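PDB 1W5T: ORC1-type DNA replication protein 2 from Aeropyrum pernix, which binds DNA and takes part in regulating DNA replication, as an ATP-binding AAA+ protein of the Cdc6/Orc family with a C-terminal winged-helix domain. Local coordinates for residues 231-234 with 235-238; 104-107 with 108-111. All coordinates share one frame; numbering follows the deposited sequence.

Interaction 1 of 2, residues 231-234 with 235-238; sequences GLRD and TVWE
A type I beta turn from R233 to V236 forms the local contact here, in the helix-to-helix loop of the AAA+ lid domain. Its closing bond runs from V236 N to R233 O over 3.1 Å; the N-H points well at the oxygen (160°), although the donor sits above the carbonyl plane. With CG of W237 set between its backbone N and carbonyl carbon (chi1 67°), the indole brings CD1 up to L232 CB at 4.0 Å, and R233 O lies at the ring edge, 3.7 Å from W237 CD1. Just before the turn, L232 CD1 meets V236 CG1 at 3.9 Å, the two side chains crossing at about a right angle. The other valine methyl, CG2, packs against R233 CB and approaches the guanidinium obliquely. An alanine in place of V236 would probably open a gap beside L232 CD1 and deprive R233 CB of its methyl neighbour. The guanidinium itself is held through NH2 by G7 O, and D234 forms a salt bridge with K10, so the N-terminal segment is drawn against the turn. L232 continues inward onto L266 and C270 of helix 259-275, and W237 lies along helix 217-231, touching E225, A228 and E229.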
# COMPACT_ATOMS: atom_id res chain seq x y z
N GLY A 231 -17.51 -2.10 -16.92
CA GLY A 231 -16.53 -1.58 -17.86
C GLY A 231 -16.57 -2.24 -19.21
O GLY A 231 -16.21 -1.64 -20.21
N LEU A 232 -16.99 -3.50 -19.23
CA LEU A 232 -17.04 -4.27 -20.46
C LEU A 232 -18.49 -4.40 -20.95
O LEU A 232 -19.43 -4.37 -20.15
CB LEU A 232 -16.41 -5.66 -20.24
CG LEU A 232 -14.95 -5.71 -19.78
CD1 LEU A 232 -14.37 -7.12 -19.94
CD2 LEU A 232 -14.07 -4.66 -20.50
N ARG A 233 -18.66 -4.56 -22.25
CA ARG A 233 -19.97 -4.84 -22.82
C ARG A 233 -20.35 -6.24 -22.43
O ARG A 233 -19.49 -7.09 -22.37
CB ARG A 233 -19.91 -4.70 -24.32
CG ARG A 233 -20.13 -3.30 -24.81
CD ARG A 233 -20.69 -3.25 -26.26
NE ARG A 233 -19.75 -3.86 -27.18
CZ ARG A 233 -19.92 -4.95 -27.95
NH1 ARG A 233 -21.07 -5.63 -28.02
NH2 ARG A 233 -18.88 -5.32 -28.67
N ASP A 234 -21.62 -6.47 -22.16
CA ASP A 234 -22.08 -7.71 -21.54
C ASP A 234 -21.81 -8.97 -22.30
O ASP A 234 -21.83 -10.06 -21.71
CB ASP A 234 -23.58 -7.65 -21.27
CG ASP A 234 -23.98 -6.47 -20.43
OD1 ASP A 234 -25.22 -6.24 -20.26
OD2 ASP A 234 -23.13 -5.72 -19.92
N THR A 235 -21.59 -8.85 -23.61
CA THR A 235 -21.41 -10.02 -24.50
C THR A 235 -19.93 -10.46 -24.58
O THR A 235 -19.59 -11.59 -25.00
CB THR A 235 -21.97 -9.72 -25.89
OG1 THR A 235 -21.42 -8.50 -26.41
CG2 THR A 235 -23.48 -9.40 -25.80
N VAL A 236 -19.08 -9.57 -24.12
CA VAL A 236 -17.66 -9.64 -24.34
C VAL A 236 -16.97 -10.69 -23.47
O VAL A 236 -15.95 -11.25 -23.86
CB VAL A 236 -17.08 -8.24 -24.12
CG1 VAL A 236 -15.70 -8.26 -23.46
CG2 VAL A 236 -17.12 -7.43 -25.43
N TRP A 237 -17.55 -11.00 -22.32
CA TRP A 237 -16.84 -11.81 -21.32
C TRP A 237 -17.67 -12.92 -20.74
O TRP A 237 -18.87 -12.88 -20.75
CB TRP A 237 -16.31 -10.94 -20.19
CG TRP A 237 -17.41 -10.34 -19.35
CD1 TRP A 237 -18.15 -9.20 -19.63
CD2 TRP A 237 -17.90 -10.84 -18.10
NE1 TRP A 237 -19.07 -8.98 -18.62
CE2 TRP A 237 -18.94 -9.96 -17.67
CE3 TRP A 237 -17.57 -11.92 -17.29
CZ2 TRP A 237 -19.64 -10.14 -16.45
CZ3 TRP A 237 -18.30 -12.11 -16.07
CH2 TRP A 237 -19.31 -11.22 -15.68
N GLU A 238 -16.97 -13.88 -20.18
CA GLU A 238 -17.55 -15.02 -19.53
C GLU A 238 -16.81 -15.19 -18.20
O GLU A 238 -15.62 -14.87 -18.15
CB GLU A 238 -17.18 -16.19 -20.39
CG GLU A 238 -18.21 -17.23 -20.53
CD GLU A 238 -19.11 -17.04 -21.71
OE1 GLU A 238 -19.85 -16.00 -21.72
OE2 GLU A 238 -19.08 -17.98 -22.57

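Interaction 2 of 2, residues 104-107 with 108-111; sequences LSLI and VRQT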
# COMPACT_ATOMS: atom_id res chain seq x y z
N LEU A 104 0.27 20.87 3.37
CA LEU A 104 -0.77 21.82 3.71
C LEU A 104 -1.30 22.63 2.53
O LEU A 104 -2.52 22.85 2.41
CB LEU A 104 -0.31 22.76 4.81
CG LEU A 104 -0.19 22.12 6.19
CD1 LEU A 104 0.11 23.26 7.12
CD2 LEU A 104 -1.42 21.38 6.64
N SER A 105 -0.43 23.06 1.64
CA SER A 105 -0.95 23.90 0.56
C SER A 105 -1.69 23.02 -0.44
O SER A 105 -2.67 23.43 -1.07
CB SER A 105 0.14 24.75 -0.07
OG SER A 105 1.11 23.92 -0.68
N LEU A 106 -1.27 21.77 -0.56
CA LEU A 106 -2.05 20.80 -1.32
C LEU A 106 -3.43 20.60 -0.67
O LEU A 106 -4.44 20.63 -1.36
CB LEU A 106 -1.28 19.47 -1.49
CG LEU A 106 -0.11 19.54 -2.49
CD1 LEU A 106 0.71 18.24 -2.42
CD2 LEU A 106 -0.52 19.87 -3.95
N ILE A 107 -3.49 20.46 0.65
CA ILE A 107 -4.80 20.32 1.30
C ILE A 107 -5.74 21.54 1.06
O ILE A 107 -6.91 21.33 0.75
CB ILE A 107 -4.66 19.94 2.82
CG1 ILE A 107 -4.04 18.54 3.00
CG2 ILE A 107 -6.00 20.03 3.53
CD1 ILE A 107 -3.46 18.30 4.39
N VAL A 108 -5.23 22.79 1.17
CA VAL A 108 -6.06 23.97 0.85
C VAL A 108 -6.53 24.06 -0.62
O VAL A 108 -7.70 24.38 -0.84
CB VAL A 108 -5.50 25.40 1.34
CG1 VAL A 108 -4.35 25.31 2.29
CG2 VAL A 108 -5.21 26.35 0.17
N ARG A 109 -5.64 23.80 -1.59
CA ARG A 109 -5.97 23.71 -3.02
C ARG A 109 -7.25 22.87 -3.15
O ARG A 109 -8.24 23.31 -3.73
CB ARG A 109 -4.81 23.03 -3.82
CG ARG A 109 -3.74 23.94 -4.52
CD ARG A 109 -2.86 23.25 -5.70
NE ARG A 109 -2.79 21.76 -5.65
CZ ARG A 109 -3.09 20.85 -6.60
NH1 ARG A 109 -2.95 19.58 -6.27
NH2 ARG A 109 -3.52 21.14 -7.82
N GLN A 110 -7.25 21.68 -2.57
CA GLN A 110 -8.40 20.78 -2.60
C GLN A 110 -9.71 21.24 -1.93
O GLN A 110 -10.77 20.86 -2.38
CB GLN A 110 -8.01 19.41 -2.07
CG GLN A 110 -7.27 18.62 -3.15
CD GLN A 110 -6.77 17.32 -2.65
OE1 GLN A 110 -5.59 17.20 -2.33
NE2 GLN A 110 -7.63 16.35 -2.59
N THR A 111 -9.65 22.05 -0.87
CA THR A 111 -10.87 22.53 -0.23
C THR A 111 -11.49 23.56 -1.15
O THR A 111 -12.68 23.82 -1.08
CB THR A 111 -10.57 23.22 1.13
OG1 THR A 111 -9.73 24.38 0.92
CG2 THR A 111 -9.79 22.31 2.08
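T111 OG1 gives its proton to V108 O at 2.7 Å, in the carbonyl plane and on a lone pair. With chi1 at 62°, OG1 sits between the backbone N and the carbonyl carbon, which turns it back toward the preceding turn of helix 100-111; it also receives the amide of Y113, so the hydroxyl is gripped on both its donor and its acceptor side. The methyl CG2 of T111 instead rests 3.3 Å from I107 O. That carbonyl takes the T111 amide in a bent bond (137°), whereas the three i to i+4 bonds before it, V108 to L104, R109 to S105 and Q110 to L106, are nearly straight. Among the side chains, L106 and R109 lie alongside each other and point the same way. The arginine chain bends at chi3, and L106 CD2 meets its NE and NH1, both at 3.4 Å, in an oblique approach to the guanidinium. The buried side chains meet two neighbours: L104 and V108 pack on helix 122-136, while I107 reaches A90 and V92 of strand 87-93 and L140 and V142 of strand 139-145. With R109 exposed and S105 and L106 partly so, this is an amphipathic alpha-helix layered on the parallel sheet of a P-loop NTPase, following strand 87-93 in the alpha/beta core of the AAA+ domain.

From the N terminus, the chain first passes through interaction 2, in the last two turns of helix 100-111, and only much later through interaction 1, in the loop between helices 217-231 and 239-249. Each is formed within one continuous segment, so neither closes a long loop, and the two follow in series without nesting or crossing. Interactions 1 and 2 lie about 40 Å apart between centres and about 25 Å apart between nearest atoms. Interaction 2 belongs to the layer beside the parallel sheet of the AAA+ core, near strands 87-93 and 139-145; interaction 1 belongs to the lid, where it joins two helices and meets the N-terminal segment. Core and lid both contribute residues to ATP binding.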